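Local coordinates for proline iminopeptidase-related protein (Thermus thermophilus, PDB 2YYS) that is of unknown function but, as a member of the peptidase S33 family with an alpha/beta-hydrolase fold, probably hydrolyses peptide bonds, at residues P127-A139 with R202-L214. Sequence-based numbering, arbitrary orientation.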
loop_
_atom_site.group_PDB
_atom_site.type_symbol
_atom_site.label_atom_id
_atom_site.label_comp_id
_atom_site.label_asym_id
_atom_site.label_seq_id
_atom_site.Cartn_x
_atom_site.Cartn_y
_atom_site.Cartn_z
ATOM N N PRO A 127 0.353 -6.442 -2.612
ATOM C CA PRO A 127 -0.479 -6.457 -1.406
ATOM C C PRO A 127 0.158 -7.262 -0.275
ATOM O O PRO A 127 0.772 -8.313 -0.524
ATOM C CB PRO A 127 -1.765 -7.125 -1.885
ATOM C CG PRO A 127 -1.290 -8.022 -3.025
ATOM C CD PRO A 127 -0.268 -7.174 -3.728
ATOM N N TRP A 128 0.038 -6.730 0.940
ATOM C CA TRP A 128 0.341 -7.445 2.179
ATOM C C TRP A 128 -0.987 -7.687 2.892
ATOM O O TRP A 128 -1.695 -6.734 3.231
ATOM C CB TRP A 128 1.235 -6.626 3.127
ATOM C CG TRP A 128 2.632 -6.331 2.658
ATOM C CD1 TRP A 128 3.178 -6.635 1.445
ATOM C CD2 TRP A 128 3.665 -5.671 3.405
ATOM N NE1 TRP A 128 4.475 -6.194 1.390
ATOM C CE2 TRP A 128 4.801 -5.599 2.577
ATOM C CE3 TRP A 128 3.741 -5.125 4.690
ATOM C CZ2 TRP A 128 5.992 -5.012 2.990
ATOM C CZ3 TRP A 128 4.924 -4.542 5.102
ATOM C CH2 TRP A 128 6.036 -4.491 4.254
ATOM N N VAL A 129 -1.324 -8.951 3.122
ATOM C CA VAL A 129 -2.523 -9.279 3.875
ATOM C C VAL A 129 -2.299 -10.271 5.014
ATOM O O VAL A 129 -3.091 -10.320 5.941
ATOM C CB VAL A 129 -3.625 -9.841 2.961
ATOM C CG1 VAL A 129 -4.000 -8.835 1.875
ATOM C CG2 VAL A 129 -3.205 -11.150 2.342
ATOM N N ASN A 130 -1.247 -11.076 4.919
ATOM C CA ASN A 130 -0.971 -12.131 5.874
ATOM C C ASN A 130 0.368 -11.849 6.534
ATOM O O ASN A 130 1.417 -12.160 5.983
ATOM C CB ASN A 130 -0.965 -13.507 5.183
ATOM C CG ASN A 130 -0.867 -14.659 6.185
ATOM O OD1 ASN A 130 -0.409 -14.469 7.302
ATOM N ND2 ASN A 130 -1.302 -15.853 5.781
ATOM N N PHE A 131 0.322 -11.246 7.716
ATOM C CA PHE A 131 1.534 -10.877 8.430
ATOM C C PHE A 131 2.274 -12.062 9.052
ATOM O O PHE A 131 3.500 -12.068 9.029
ATOM C CB PHE A 131 1.257 -9.767 9.447
ATOM C CG PHE A 131 1.190 -8.408 8.818
ATOM C CD1 PHE A 131 2.324 -7.603 8.752
ATOM C CD2 PHE A 131 0.017 -7.955 8.240
ATOM C CE1 PHE A 131 2.280 -6.356 8.142
ATOM C CE2 PHE A 131 -0.030 -6.708 7.622
ATOM C CZ PHE A 131 1.107 -5.910 7.578
ATOM N N PRO A 132 1.582 -13.052 9.620
ATOM C CA PRO A 132 2.275 -14.288 10.000
ATOM C C PRO A 132 3.082 -14.892 8.859
ATOM O O PRO A 132 4.167 -15.367 9.105
ATOM C CB PRO A 132 1.138 -15.221 10.436
ATOM C CG PRO A 132 0.114 -14.272 11.001
ATOM C CD PRO A 132 0.173 -13.071 10.043
ATOM N N TRP A 133 2.555 -14.873 7.643
ATOM C CA TRP A 133 3.291 -15.363 6.471
ATOM C C TRP A 133 4.553 -14.526 6.230
ATOM O O TRP A 133 5.633 -15.066 6.010
ATOM C CB TRP A 133 2.396 -15.346 5.221
ATOM C CG TRP A 133 3.097 -15.778 3.975
ATOM C CD1 TRP A 133 3.333 -17.065 3.566
ATOM C CD2 TRP A 133 3.684 -14.926 2.980
ATOM N NE1 TRP A 133 4.024 -17.064 2.374
ATOM C CE2 TRP A 133 4.256 -15.766 1.993
ATOM C CE3 TRP A 133 3.775 -13.531 2.812
ATOM C CZ2 TRP A 133 4.910 -15.261 0.866
ATOM C CZ3 TRP A 133 4.429 -13.028 1.692
ATOM C CH2 TRP A 133 4.988 -13.895 0.730
ATOM N N LEU A 134 4.414 -13.204 6.283
ATOM C CA LEU A 134 5.556 -12.309 6.099
ATOM C C LEU A 134 6.625 -12.535 7.155
ATOM O O LEU A 134 7.822 -12.479 6.858
ATOM C CB LEU A 134 5.101 -10.847 6.108
ATOM C CG LEU A 134 6.151 -9.753 5.880
ATOM C CD1 LEU A 134 6.996 -10.018 4.633
ATOM C CD2 LEU A 134 5.488 -8.386 5.775
ATOM N N ALA A 135 6.192 -12.805 8.387
ATOM C CA ALA A 135 7.121 -13.051 9.489
ATOM C C ALA A 135 7.892 -14.357 9.262
ATOM O O ALA A 135 9.080 -14.439 9.521
ATOM C CB ALA A 135 6.374 -13.086 10.819
ATOM N N ALA A 136 7.201 -15.377 8.783
ATOM C CA ALA A 136 7.842 -16.616 8.373
ATOM C C ALA A 136 8.893 -16.348 7.291
ATOM O O ALA A 136 9.972 -16.911 7.347
ATOM C CB ALA A 136 6.803 -17.622 7.875
ATOM N N ARG A 137 8.588 -15.466 6.335
ATOM C CA ARG A 137 9.532 -15.145 5.258
ATOM C C ARG A 137 10.772 -14.406 5.749
ATOM O O ARG A 137 11.859 -14.628 5.231
ATOM C CB ARG A 137 8.876 -14.329 4.143
ATOM C CG ARG A 137 7.647 -14.965 3.534
ATOM C CD ARG A 137 7.916 -16.072 2.548
ATOM N NE ARG A 137 8.388 -17.315 3.144
ATOM C CZ ARG A 137 7.663 -18.135 3.901
ATOM N NH1 ARG A 137 6.410 -17.835 4.230
ATOM N NH2 ARG A 137 8.204 -19.267 4.344
ATOM N N LEU A 138 10.604 -13.516 6.723
ATOM C CA LEU A 138 11.724 -12.814 7.338
ATOM C C LEU A 138 12.638 -13.808 8.074
ATOM O O LEU A 138 13.861 -13.769 7.940
ATOM C CB LEU A 138 11.210 -11.740 8.304
ATOM C CG LEU A 138 10.580 -10.534 7.603
ATOM C CD1 LEU A 138 9.765 -9.713 8.564
ATOM C CD2 LEU A 138 11.655 -9.661 6.954
ATOM N N ALA A 139 12.024 -14.710 8.827
ATOM C CA ALA A 139 12.766 -15.704 9.586
ATOM C C ALA A 139 13.523 -16.616 8.620
ATOM O O ALA A 139 14.683 -16.930 8.836
ATOM C CB ALA A 139 11.824 -16.515 10.458
ATOM N N ARG A 202 2.623 -2.909 18.659
ATOM C CA ARG A 202 2.099 -3.115 20.004
ATOM C C ARG A 202 0.658 -3.636 19.969
ATOM O O ARG A 202 0.302 -4.487 20.766
ATOM C CB ARG A 202 2.203 -1.798 20.779
ATOM C CG ARG A 202 1.499 -1.707 22.124
ATOM C CD ARG A 202 1.524 -0.261 22.680
ATOM N NE ARG A 202 1.302 -0.149 24.126
ATOM C CZ ARG A 202 0.131 -0.354 24.747
ATOM N NH1 ARG A 202 -0.962 -0.711 24.067
ATOM N NH2 ARG A 202 0.055 -0.205 26.069
ATOM N N ASN A 203 -0.152 -3.156 19.026
ATOM C CA ASN A 203 -1.540 -3.581 18.919
ATOM C C ASN A 203 -1.729 -4.946 18.243
ATOM O O ASN A 203 -2.857 -5.369 18.063
ATOM C CB ASN A 203 -2.376 -2.505 18.206
ATOM C CG ASN A 203 -2.473 -1.196 19.012
ATOM O OD1 ASN A 203 -2.137 -1.149 20.196
ATOM N ND2 ASN A 203 -2.911 -0.123 18.354
ATOM N N GLY A 204 -0.641 -5.627 17.873
ATOM C CA GLY A 204 -0.702 -6.987 17.345
ATOM C C GLY A 204 -0.738 -7.145 15.823
ATOM O O GLY A 204 -1.301 -8.123 15.310
ATOM N N LEU A 205 -0.125 -6.210 15.096
ATOM C CA LEU A 205 -0.161 -6.228 13.631
ATOM C C LEU A 205 0.439 -7.503 13.045
ATOM O O LEU A 205 -0.067 -8.027 12.069
ATOM C CB LEU A 205 0.590 -5.031 13.040
ATOM C CG LEU A 205 0.614 -4.953 11.496
ATOM C CD1 LEU A 205 -0.768 -4.684 10.946
ATOM C CD2 LEU A 205 1.565 -3.885 11.017
ATOM N N TRP A 206 1.515 -7.987 13.637
ATOM C CA TRP A 206 2.162 -9.203 13.151
ATOM C C TRP A 206 1.358 -10.496 13.329
ATOM O O TRP A 206 1.695 -11.509 12.723
ATOM C CB TRP A 206 3.567 -9.321 13.734
ATOM C CG TRP A 206 4.433 -8.328 13.093
ATOM C CD1 TRP A 206 4.723 -7.078 13.548
ATOM C CD2 TRP A 206 5.072 -8.451 11.826
ATOM N NE1 TRP A 206 5.528 -6.419 12.651
ATOM C CE2 TRP A 206 5.756 -7.240 11.579
ATOM C CE3 TRP A 206 5.140 -9.465 10.866
ATOM C CZ2 TRP A 206 6.508 -7.023 10.419
ATOM C CZ3 TRP A 206 5.886 -9.247 9.716
ATOM C CH2 TRP A 206 6.556 -8.035 9.504
ATOM N N ARG A 207 0.297 -10.449 14.130
ATOM C CA ARG A 207 -0.659 -11.557 14.212
ATOM C C ARG A 207 -1.776 -11.452 13.174
ATOM O O ARG A 207 -2.548 -12.385 13.010
ATOM C CB ARG A 207 -1.267 -11.646 15.621
ATOM C CG ARG A 207 -0.237 -11.910 16.714
ATOM C CD ARG A 207 -0.844 -12.201 18.091
ATOM N NE ARG A 207 -1.768 -11.149 18.522
ATOM C CZ ARG A 207 -1.439 -10.063 19.245
ATOM N NH1 ARG A 207 -0.188 -9.838 19.636
ATOM N NH2 ARG A 207 -2.380 -9.186 19.576
ATOM N N LEU A 208 -1.874 -10.324 12.479
ATOM C CA LEU A 208 -3.005 -10.101 11.583
ATOM C C LEU A 208 -2.882 -10.919 10.301
ATOM O O LEU A 208 -1.981 -10.698 9.496
ATOM C CB LEU A 208 -3.170 -8.619 11.236
ATOM C CG LEU A 208 -4.256 -8.330 10.188
ATOM C CD1 LEU A 208 -5.657 -8.735 10.692
ATOM C CD2 LEU A 208 -4.224 -6.865 9.784
ATOM N N ASP A 209 -3.794 -11.863 10.131
ATOM C CA ASP A 209 -3.991 -12.530 8.860
ATOM C C ASP A 209 -5.363 -12.167 8.313
ATOM O O ASP A 209 -6.370 -12.735 8.712
ATOM C CB ASP A 209 -3.867 -14.045 9.021
ATOM C CG ASP A 209 -4.061 -14.784 7.719
ATOM O OD1 ASP A 209 -3.971 -14.149 6.646
ATOM O OD2 ASP A 209 -4.302 -16.007 7.675
ATOM N N TYR A 210 -5.385 -11.220 7.381
ATOM C CA TYR A 210 -6.607 -10.760 6.735
ATOM C C TYR A 210 -7.199 -11.765 5.724
ATOM O O TYR A 210 -8.320 -11.574 5.229
ATOM C CB TYR A 210 -6.332 -9.407 6.043
ATOM C CG TYR A 210 -7.571 -8.674 5.612
ATOM C CD1 TYR A 210 -8.409 -8.084 6.550
ATOM C CD2 TYR A 210 -7.931 -8.599 4.272
ATOM C CE1 TYR A 210 -9.570 -7.413 6.165
ATOM C CE2 TYR A 210 -9.088 -7.946 3.876
ATOM C CZ TYR A 210 -9.902 -7.348 4.829
ATOM O OH TYR A 210 -11.049 -6.693 4.445
ATOM N N THR A 211 -6.449 -12.821 5.405
ATOM C CA THR A 211 -6.866 -13.801 4.393
ATOM C C THR A 211 -8.330 -14.258 4.453
ATOM O O THR A 211 -8.988 -14.286 3.410
ATOM C CB THR A 211 -5.971 -15.047 4.434
ATOM O OG1 THR A 211 -4.599 -14.676 4.280
ATOM C CG2 THR A 211 -6.250 -15.960 3.249
ATOM N N PRO A 212 -8.847 -14.645 5.620
ATOM C CA PRO A 212 -10.219 -15.191 5.681
ATOM C C PRO A 212 -11.307 -14.194 5.276
ATOM O O PRO A 212 -12.404 -14.606 4.932
ATOM C CB PRO A 212 -10.395 -15.596 7.158
ATOM C CG PRO A 212 -9.033 -15.603 7.748
ATOM C CD PRO A 212 -8.222 -14.605 6.954
ATOM N N TYR A 213 -10.995 -12.903 5.307
ATOM C CA TYR A 213 -11.958 -11.860 4.977
ATOM C C TYR A 213 -11.997 -11.575 3.478
ATOM O O TYR A 213 -12.871 -10.851 3.006
ATOM C CB TYR A 213 -11.674 -10.606 5.822
ATOM C CG TYR A 213 -11.556 -10.958 7.302
ATOM C CD1 TYR A 213 -12.656 -11.446 8.012
ATOM C CD2 TYR A 213 -10.338 -10.858 7.979
ATOM C CE1 TYR A 213 -12.553 -11.803 9.374
ATOM C CE2 TYR A 213 -10.223 -11.212 9.341
ATOM C CZ TYR A 213 -11.340 -11.685 10.029
ATOM O OH TYR A 213 -11.249 -12.044 11.365
ATOM N N LEU A 214 -11.082 -12.186 2.727
ATOM C CA LEU A 214 -11.075 -12.082 1.267
ATOM C C LEU A 214 -12.143 -12.982 0.624
ATOM O O LEU A 214 -12.079 -14.208 0.725
ATOM C CB LEU A 214 -9.714 -12.483 0.713
ATOM C CG LEU A 214 -8.484 -11.770 1.263
ATOM C CD1 LEU A 214 -7.235 -12.479 0.735
ATOM C CD2 LEU A 214 -8.502 -10.295 0.882
#
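Asn-130 and Asp-209 face each other in a single antiparallel beta bridge, closed by Tyr-210 N to Val-129 O (2.9 Å) and Phe-131 N to Leu-208 O (3.0 Å). Their side chains stack, amide on carboxylate with planes 18° apart. An amide suits Asn-130, the helix N-cap: OD1 accepts from Trp-133 N while ND2 donates to Tyr-235 OH. Asp-209 suits an Asx turn, its short carboxylate, with CG anti to the backbone N (chi1 -180°), bringing OD1 to both Thr-211 N and Thr-211 OG1. An alanine in its place would probably leave both Thr-211 donors without this acceptor and the Asn-130 amide without its stacking partner. Phe-131 turns its edge to the face of Trp-206, planes at 88° and CD1 4.0 Å from CE3. Leu-205 CG sits over the centre of the phenyl face, 4.0 Å from its centroid, a CH-pi contact. At the Trp-206 edge lie Leu-134 CG, 3.9 Å from CZ3, and Ala-135 N; Ala-135 is small enough to admit CE3 at 3.8 Å from CB, and Leu-138 CD1 meets CH2. The bridge joins the ends of a helical insertion between strands 119-125 and 221-226, consistent with an alpha/beta-hydrolase lid, with helix 163-171 packing on Leu-138 and helix 236-243 on Val-129.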